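Local structure of beta-N-acetylhexosaminidase (Beutenbergia cavernae, 5BU9) at residues 78-83 with 91-96; 135-140 with 153-158; 232-237 with 273-278. The protein probably hydrolyses terminal non-reducing N-acetyl-D-hexosamine residues from N-acetyl-beta-D-hexosaminides, as a member of glycoside hydrolase family 3. All coordinates share one frame; numbering follows the deposited sequence.

Interaction 1: 78-83 with 91-96; sequences TDQEGG and PGFSDI
The backbone N of Gly83 donates to the carbonyl O of Ile96 at 2.8 Å, the one hydrogen bond between 78-83 and 91-96. The donor stands above the carbonyl plane, 40° out of it. Beside this bond Ile96 CG2 rests on Gly82 CA at 3.5 Å. Glycine suits position 82 twice over: a CB would collide with that methyl, and at this backbone conformation it would also press on the preceding carbonyl O. The other branch of Ile96 reaches Gln80, whose side chain it crosses at about a right angle. Gln80 CG stands anti to the backbone N (chi1 -162°), where it meets Ile96 CD1 at 3.7 Å. Gln80 NE2 comes obliquely to within 3.9 Å of Phe93 CD1, the amide and ring planes 69° apart, and its hydrogen bond goes to Leu88 O. A long, flexible glutamine can thus offer methylenes to Ile96 and still satisfy its polar end. Glu81 starts away from 91-96, and its OE2 forms salt bridges with Lys184 and Arg154. Glu81 and Gly82 both face Val85, a classic beta bulge near the end of strand 75-82, where it pairs with strand 85-86. Helix 107-123 meets the contact through Leu121 on Gln80 and Trp117 on Ile96, while helix 50-61 packs against Phe93.

Interaction 2: 135-140 with 153-158; sequences DVVASP and HREFGY
Tyr158 meets Pro140 with a face of its ring and Val137 with its edge, and most of the packing between 135-140 and 153-158 is done round that ring. Pro140 CD sits over the face, 3.8 Å from the ring centroid and 11° off the normal, a CH-pi contact well suited to a proline, whose CD hydrogens are polarised by the adjacent N. Val137 CG1 meets the ring's edge in its plane, the two side chains running side by side. Tyr158 CA also makes a CA-H...O contact of 3.2 Å with Val137 O. The second branch of Val137, CG2, packs on Glu155 CB at 3.7 Å. Glu155 holds CG between the backbone N and the carbonyl carbon (chi1 79°), and its chain then bends at chi2; OE2 receives a weak hydrogen bond of 2.8 Å from Tyr158 OH. An alanine in place of Tyr158 would probably leave Pro140 without its aromatic partner and Glu155 OE2 without that weak bond. Both segments belong to the long loop between strand 128-129 and helix 160-176, a beta-to-alpha connection of the TIM-barrel-like domain. No direct hydrogen bond crosses between the segments; towards Asp135, where the backbones lie farther apart, a water bridges them, giving a hydrogen to Asp135 O at 2.9 Å and accepting one from Phe156 N. Asp135 itself turns to His185 and Leu189, and Val136 packs on helices 160-176 and 212-222. Solvent reaches the opposite end of the contact, where Ala138 and Pro140 are exposed.

Interaction 3: 232-237 with 273-278; sequences TAVYSQ and AEQVQA
Gln275 extends from its backbone with CG anti to N (chi1 169°), then bends at chi2 (86°), which brings CD round towards the carbonyl of Thr232. Gln275 NE2 donates to Thr232 O at 2.9 Å with an N-H...O angle of 149°; the donor is tilted from the carbonyl plane. The remaining amide atom of Gln275 is used as well, because OE1 accepts from Val202 N. With both ends of the amide engaged, its rotation is fixed, and a buried glutamine can supply one donor and one acceptor to two separate backbones. The side chains of Thr232 and Gln275 run past one another, pointing opposite ways, and Thr232 OG1 lies alongside the aliphatic stem, 3.6 Å from Gln275 CG. The methyl of Thr232 serves a different neighbour: CG2 meets Val276 CG1 at 4.0 Å, the two side chains crossing at about a right angle. The beta-branched threonine lets one short side chain touch both Val276 and the Gln275 stem. Farther along, Val234 CG2 approaches Gln275 NE2 to 3.9 Å, again at roughly a right angle. The turn carrying Gln275 is held by Val276 N bonding to Ala273 O at 3.1 Å. Val234 belongs to the short strand 234-235, which pairs in parallel with strand 203-204 outside the main sheet. The contact thus joins loops that follow strands 227-230 and 264-267, neighbouring parallel strands, as expected of successive beta-to-alpha connections in a TIM-barrel-like domain.

Overall arrangement
From the N terminus the three contacts follow in series, none enclosing or crossing another. Interaction 1 closes a short excursion through strand 85-86, just after strand 75-82. Interaction 2 closes a loop without helix or strand, between strand 128-129 and helix 160-176. Interaction 3 spans a longer piece, 35 residues including helix 248-258 and strand 264-267, and so ties two successive strand-to-helix connections together. Interactions 1 and 2 touch directly, through a 2.8 Å salt bridge from Arg154 NH2 to Glu81 OE2, beside a bound glycerol, probably from the crystallisation liquor. Interaction 3 stays apart, its nearest atoms about 6 Å from interaction 2 and about 12 Å from interaction 1.

Interaction 1: 78-83 with 91-96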
# COMPACT_ATOMS: atom_id res chain seq x y z
N THR A 78 4.87 -6.86 -1.37
CA THR A 78 5.56 -6.92 -0.08
C THR A 78 6.10 -5.52 0.23
O THR A 78 5.95 -4.60 -0.57
CB THR A 78 6.69 -8.00 -0.03
OG1 THR A 78 7.20 -8.09 1.30
CG2 THR A 78 7.84 -7.62 -0.93
N ASP A 79 6.68 -5.36 1.41
CA ASP A 79 7.35 -4.12 1.82
C ASP A 79 8.84 -4.17 1.54
O ASP A 79 9.61 -4.59 2.43
CB ASP A 79 7.18 -3.86 3.33
CG ASP A 79 5.88 -3.14 3.68
OD1 ASP A 79 5.11 -2.74 2.77
OD2 ASP A 79 5.65 -2.96 4.89
N GLN A 80 9.27 -3.73 0.34
CA GLN A 80 10.70 -3.79 0.02
C GLN A 80 11.21 -2.36 -0.21
O GLN A 80 11.52 -1.98 -1.32
CB GLN A 80 10.96 -4.69 -1.20
CG GLN A 80 12.43 -5.16 -1.37
CD GLN A 80 12.79 -6.40 -0.52
OE1 GLN A 80 12.21 -6.61 0.53
NE2 GLN A 80 13.74 -7.21 -0.99
N GLU A 81 11.28 -1.57 0.86
CA GLU A 81 11.77 -0.18 0.76
C GLU A 81 13.28 -0.15 0.76
O GLU A 81 13.89 0.66 0.06
CB GLU A 81 11.27 0.69 1.93
CG GLU A 81 9.75 0.85 2.04
CD GLU A 81 9.32 1.48 3.36
OE1 GLU A 81 10.10 2.26 3.96
OE2 GLU A 81 8.22 1.18 3.82
N GLY A 82 13.88 -1.03 1.57
CA GLY A 82 15.29 -0.95 1.92
C GLY A 82 15.53 -0.57 3.38
O GLY A 82 14.64 -0.03 4.06
N GLY A 83 16.74 -0.88 3.87
CA GLY A 83 17.15 -0.47 5.20
C GLY A 83 16.34 -1.15 6.31
O GLY A 83 16.33 -2.37 6.43
N PRO A 91 19.45 -15.32 0.34
CA PRO A 91 20.02 -15.77 -0.94
C PRO A 91 19.27 -15.24 -2.17
O PRO A 91 18.07 -15.49 -2.36
CB PRO A 91 19.91 -17.30 -0.84
CG PRO A 91 20.00 -17.55 0.65
CD PRO A 91 19.19 -16.44 1.26
N GLY A 92 19.99 -14.47 -2.99
CA GLY A 92 19.43 -13.89 -4.21
C GLY A 92 18.86 -12.48 -4.04
O GLY A 92 18.45 -11.86 -5.01
N PHE A 93 18.82 -11.99 -2.80
CA PHE A 93 18.35 -10.63 -2.53
C PHE A 93 19.50 -9.71 -2.13
O PHE A 93 20.33 -10.08 -1.28
CB PHE A 93 17.30 -10.62 -1.40
CG PHE A 93 15.94 -11.13 -1.82
CD1 PHE A 93 15.16 -10.41 -2.71
CD2 PHE A 93 15.44 -12.31 -1.29
CE1 PHE A 93 13.89 -10.88 -3.10
CE2 PHE A 93 14.18 -12.79 -1.65
CZ PHE A 93 13.41 -12.07 -2.57
N SER A 94 19.55 -8.53 -2.74
CA SER A 94 20.47 -7.47 -2.30
C SER A 94 20.20 -7.05 -0.85
O SER A 94 19.10 -7.24 -0.35
CB SER A 94 20.35 -6.26 -3.21
OG SER A 94 20.60 -6.66 -4.54
N ASP A 95 21.21 -6.50 -0.18
CA ASP A 95 20.96 -5.78 1.07
C ASP A 95 20.76 -4.33 0.66
O ASP A 95 21.72 -3.61 0.39
CB ASP A 95 22.11 -5.93 2.09
CG ASP A 95 22.23 -7.35 2.67
OD1 ASP A 95 21.19 -7.92 3.10
OD2 ASP A 95 23.35 -7.91 2.71
N ILE A 96 19.49 -3.93 0.61
CA ILE A 96 19.09 -2.63 0.12
C ILE A 96 19.30 -1.57 1.20
O ILE A 96 18.85 -1.76 2.31
CB ILE A 96 17.63 -2.67 -0.32
CG1 ILE A 96 17.41 -3.83 -1.30
CG2 ILE A 96 17.26 -1.37 -0.97
CD1 ILE A 96 15.92 -4.05 -1.67

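Interaction 2: 135-140 with 153-158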
# COMPACT_ATOMS: atom_id res chain seq x y z
N ASP A 135 6.91 10.48 1.61
CA ASP A 135 6.70 11.34 2.75
C ASP A 135 7.87 12.30 2.79
O ASP A 135 8.98 11.90 2.46
CB ASP A 135 6.63 10.54 4.06
CG ASP A 135 5.43 9.62 4.14
OD1 ASP A 135 4.29 10.07 3.84
OD2 ASP A 135 5.65 8.45 4.52
N VAL A 136 7.65 13.54 3.20
CA VAL A 136 8.75 14.47 3.35
C VAL A 136 8.95 14.80 4.82
O VAL A 136 8.01 15.21 5.47
CB VAL A 136 8.51 15.74 2.52
CG1 VAL A 136 9.62 16.71 2.75
CG2 VAL A 136 8.45 15.41 1.06
N VAL A 137 10.17 14.61 5.33
CA VAL A 137 10.48 14.94 6.71
C VAL A 137 10.97 16.40 6.68
O VAL A 137 11.55 16.83 5.70
CB VAL A 137 11.51 13.94 7.31
CG1 VAL A 137 11.98 14.34 8.68
CG2 VAL A 137 10.88 12.57 7.41
N ALA A 138 10.71 17.17 7.74
CA ALA A 138 10.91 18.63 7.69
C ALA A 138 12.36 19.03 7.54
O ALA A 138 12.66 19.99 6.83
CB ALA A 138 10.33 19.29 8.93
N SER A 139 13.24 18.30 8.24
CA SER A 139 14.67 18.61 8.32
C SER A 139 15.41 17.43 8.95
O SER A 139 14.80 16.64 9.67
CB SER A 139 14.91 19.88 9.13
OG SER A 139 14.68 19.63 10.51
N PRO A 140 16.72 17.31 8.70
CA PRO A 140 17.45 16.19 9.30
C PRO A 140 17.46 16.23 10.85
O PRO A 140 17.48 15.17 11.48
CB PRO A 140 18.88 16.31 8.71
CG PRO A 140 18.95 17.71 8.09
CD PRO A 140 17.53 18.04 7.69
N HIS A 153 14.83 6.27 9.09
CA HIS A 153 15.55 6.67 7.86
C HIS A 153 14.84 6.19 6.59
O HIS A 153 15.50 5.80 5.63
CB HIS A 153 16.99 6.14 7.87
CG HIS A 153 17.70 6.36 9.17
ND1 HIS A 153 17.78 7.61 9.77
CD2 HIS A 153 18.32 5.51 10.02
CE1 HIS A 153 18.43 7.50 10.91
NE2 HIS A 153 18.77 6.24 11.09
N ARG A 154 13.50 6.24 6.59
CA ARG A 154 12.71 5.78 5.44
C ARG A 154 12.38 6.87 4.45
O ARG A 154 11.77 6.59 3.42
CB ARG A 154 11.43 5.13 5.91
CG ARG A 154 11.67 3.92 6.77
CD ARG A 154 10.35 3.57 7.47
NE ARG A 154 9.30 3.10 6.56
CZ ARG A 154 8.02 2.94 6.90
NH1 ARG A 154 7.62 3.24 8.13
NH2 ARG A 154 7.13 2.51 6.02
N GLU A 155 12.78 8.11 4.76
CA GLU A 155 12.58 9.27 3.89
C GLU A 155 13.76 9.36 2.92
O GLU A 155 14.87 8.95 3.26
CB GLU A 155 12.44 10.59 4.70
CG GLU A 155 13.80 11.22 5.21
CD GLU A 155 14.29 10.60 6.52
OE1 GLU A 155 13.73 9.57 6.94
OE2 GLU A 155 15.24 11.11 7.13
N PHE A 156 13.52 9.89 1.72
CA PHE A 156 14.58 10.10 0.74
C PHE A 156 15.29 11.43 0.98
O PHE A 156 16.39 11.65 0.52
CB PHE A 156 14.03 10.05 -0.69
CG PHE A 156 13.76 8.66 -1.22
CD1 PHE A 156 14.80 7.86 -1.70
CD2 PHE A 156 12.46 8.16 -1.27
CE1 PHE A 156 14.56 6.59 -2.21
CE2 PHE A 156 12.20 6.88 -1.77
CZ PHE A 156 13.26 6.10 -2.24
N GLY A 157 14.65 12.32 1.74
CA GLY A 157 15.16 13.67 1.94
C GLY A 157 14.11 14.60 2.58
O GLY A 157 13.11 14.13 3.11
N TYR A 158 14.33 15.90 2.48
CA TYR A 158 13.69 16.86 3.38
C TYR A 158 13.03 17.99 2.61
O TYR A 158 12.70 19.02 3.17
CB TYR A 158 14.73 17.41 4.36
CG TYR A 158 15.43 16.28 5.04
CD1 TYR A 158 14.80 15.58 6.05
CD2 TYR A 158 16.68 15.85 4.63
CE1 TYR A 158 15.40 14.50 6.67
CE2 TYR A 158 17.30 14.75 5.24
CZ TYR A 158 16.64 14.09 6.26
OH TYR A 158 17.21 13.02 6.89
O HOH W 1 10.83 10.17 1.08

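Interaction 3: 232-237 with 273-278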
# COMPACT_ATOMS: atom_id res chain seq x y z
N THR A 232 -3.27 6.75 8.04
CA THR A 232 -4.44 6.74 8.91
C THR A 232 -4.39 7.86 9.95
O THR A 232 -5.26 7.97 10.78
CB THR A 232 -4.63 5.42 9.66
OG1 THR A 232 -3.44 5.14 10.38
CG2 THR A 232 -4.95 4.27 8.70
N ALA A 233 -3.36 8.70 9.89
CA ALA A 233 -3.26 9.86 10.77
C ALA A 233 -4.42 10.83 10.55
O ALA A 233 -5.03 10.84 9.49
CB ALA A 233 -1.92 10.58 10.54
N VAL A 234 -4.74 11.63 11.56
CA VAL A 234 -5.75 12.67 11.39
C VAL A 234 -5.03 13.97 11.06
O VAL A 234 -4.11 14.35 11.77
CB VAL A 234 -6.62 12.84 12.64
CG1 VAL A 234 -7.56 13.95 12.41
CG2 VAL A 234 -7.40 11.54 12.93
N TYR A 235 -5.41 14.61 9.96
CA TYR A 235 -4.70 15.82 9.48
C TYR A 235 -5.52 17.07 9.79
O TYR A 235 -6.40 17.43 9.03
CB TYR A 235 -4.40 15.73 7.96
CG TYR A 235 -3.36 14.68 7.68
CD1 TYR A 235 -3.71 13.32 7.64
CD2 TYR A 235 -2.01 15.02 7.56
CE1 TYR A 235 -2.72 12.32 7.47
CE2 TYR A 235 -1.02 14.03 7.38
CZ TYR A 235 -1.39 12.69 7.32
OH TYR A 235 -0.44 11.73 7.12
N SER A 236 -5.20 17.73 10.90
CA SER A 236 -5.87 18.94 11.37
C SER A 236 -6.11 19.99 10.30
O SER A 236 -7.17 20.61 10.26
CB SER A 236 -5.05 19.59 12.47
OG SER A 236 -5.21 18.92 13.68
N GLN A 237 -5.13 20.20 9.43
CA GLN A 237 -5.17 21.33 8.49
C GLN A 237 -5.78 20.97 7.14
O GLN A 237 -5.80 21.81 6.23
CB GLN A 237 -3.76 21.89 8.23
CG GLN A 237 -2.92 22.08 9.49
CD GLN A 237 -3.56 23.04 10.45
OE1 GLN A 237 -4.12 24.06 10.04
NE2 GLN A 237 -3.52 22.72 11.74
N ALA A 273 -3.19 -1.91 13.38
CA ALA A 273 -2.75 -0.55 13.70
C ALA A 273 -3.65 0.10 14.75
O ALA A 273 -4.89 0.22 14.56
CB ALA A 273 -2.71 0.30 12.42
N GLU A 274 -3.03 0.53 15.85
CA GLU A 274 -3.76 1.01 17.00
C GLU A 274 -4.65 2.19 16.63
O GLU A 274 -5.72 2.33 17.18
CB GLU A 274 -2.80 1.42 18.12
CG GLU A 274 -3.48 1.76 19.44
CD GLU A 274 -4.23 0.57 20.07
OE1 GLU A 274 -4.05 -0.61 19.61
OE2 GLU A 274 -5.00 0.81 21.03
N GLN A 275 -4.21 2.99 15.67
CA GLN A 275 -4.90 4.21 15.29
C GLN A 275 -6.35 3.92 14.84
O GLN A 275 -7.21 4.77 14.98
CB GLN A 275 -4.14 4.92 14.19
CG GLN A 275 -4.94 6.08 13.54
CD GLN A 275 -4.77 7.39 14.31
OE1 GLN A 275 -4.30 7.39 15.46
NE2 GLN A 275 -5.14 8.51 13.67
N VAL A 276 -6.62 2.72 14.31
CA VAL A 276 -8.00 2.45 13.86
C VAL A 276 -8.72 1.34 14.59
O VAL A 276 -9.78 0.90 14.15
CB VAL A 276 -8.03 2.17 12.34
CG1 VAL A 276 -7.62 3.40 11.60
CG2 VAL A 276 -7.15 0.94 11.94
N GLN A 277 -8.19 0.90 15.73
CA GLN A 277 -8.83 -0.20 16.47
C GLN A 277 -10.16 0.23 17.10
O GLN A 277 -10.95 -0.63 17.42
CB GLN A 277 -7.90 -0.74 17.57
CG GLN A 277 -6.69 -1.48 17.05
CD GLN A 277 -7.04 -2.61 16.09
OE1 GLN A 277 -6.77 -2.54 14.86
NE2 GLN A 277 -7.62 -3.67 16.64
N ALA A 278 -10.40 1.54 17.29
CA ALA A 278 -11.70 2.05 17.81
C ALA A 278 -12.89 1.65 16.93
O ALA A 278 -14.01 1.56 17.41
CB ALA A 278 -11.67 3.58 17.96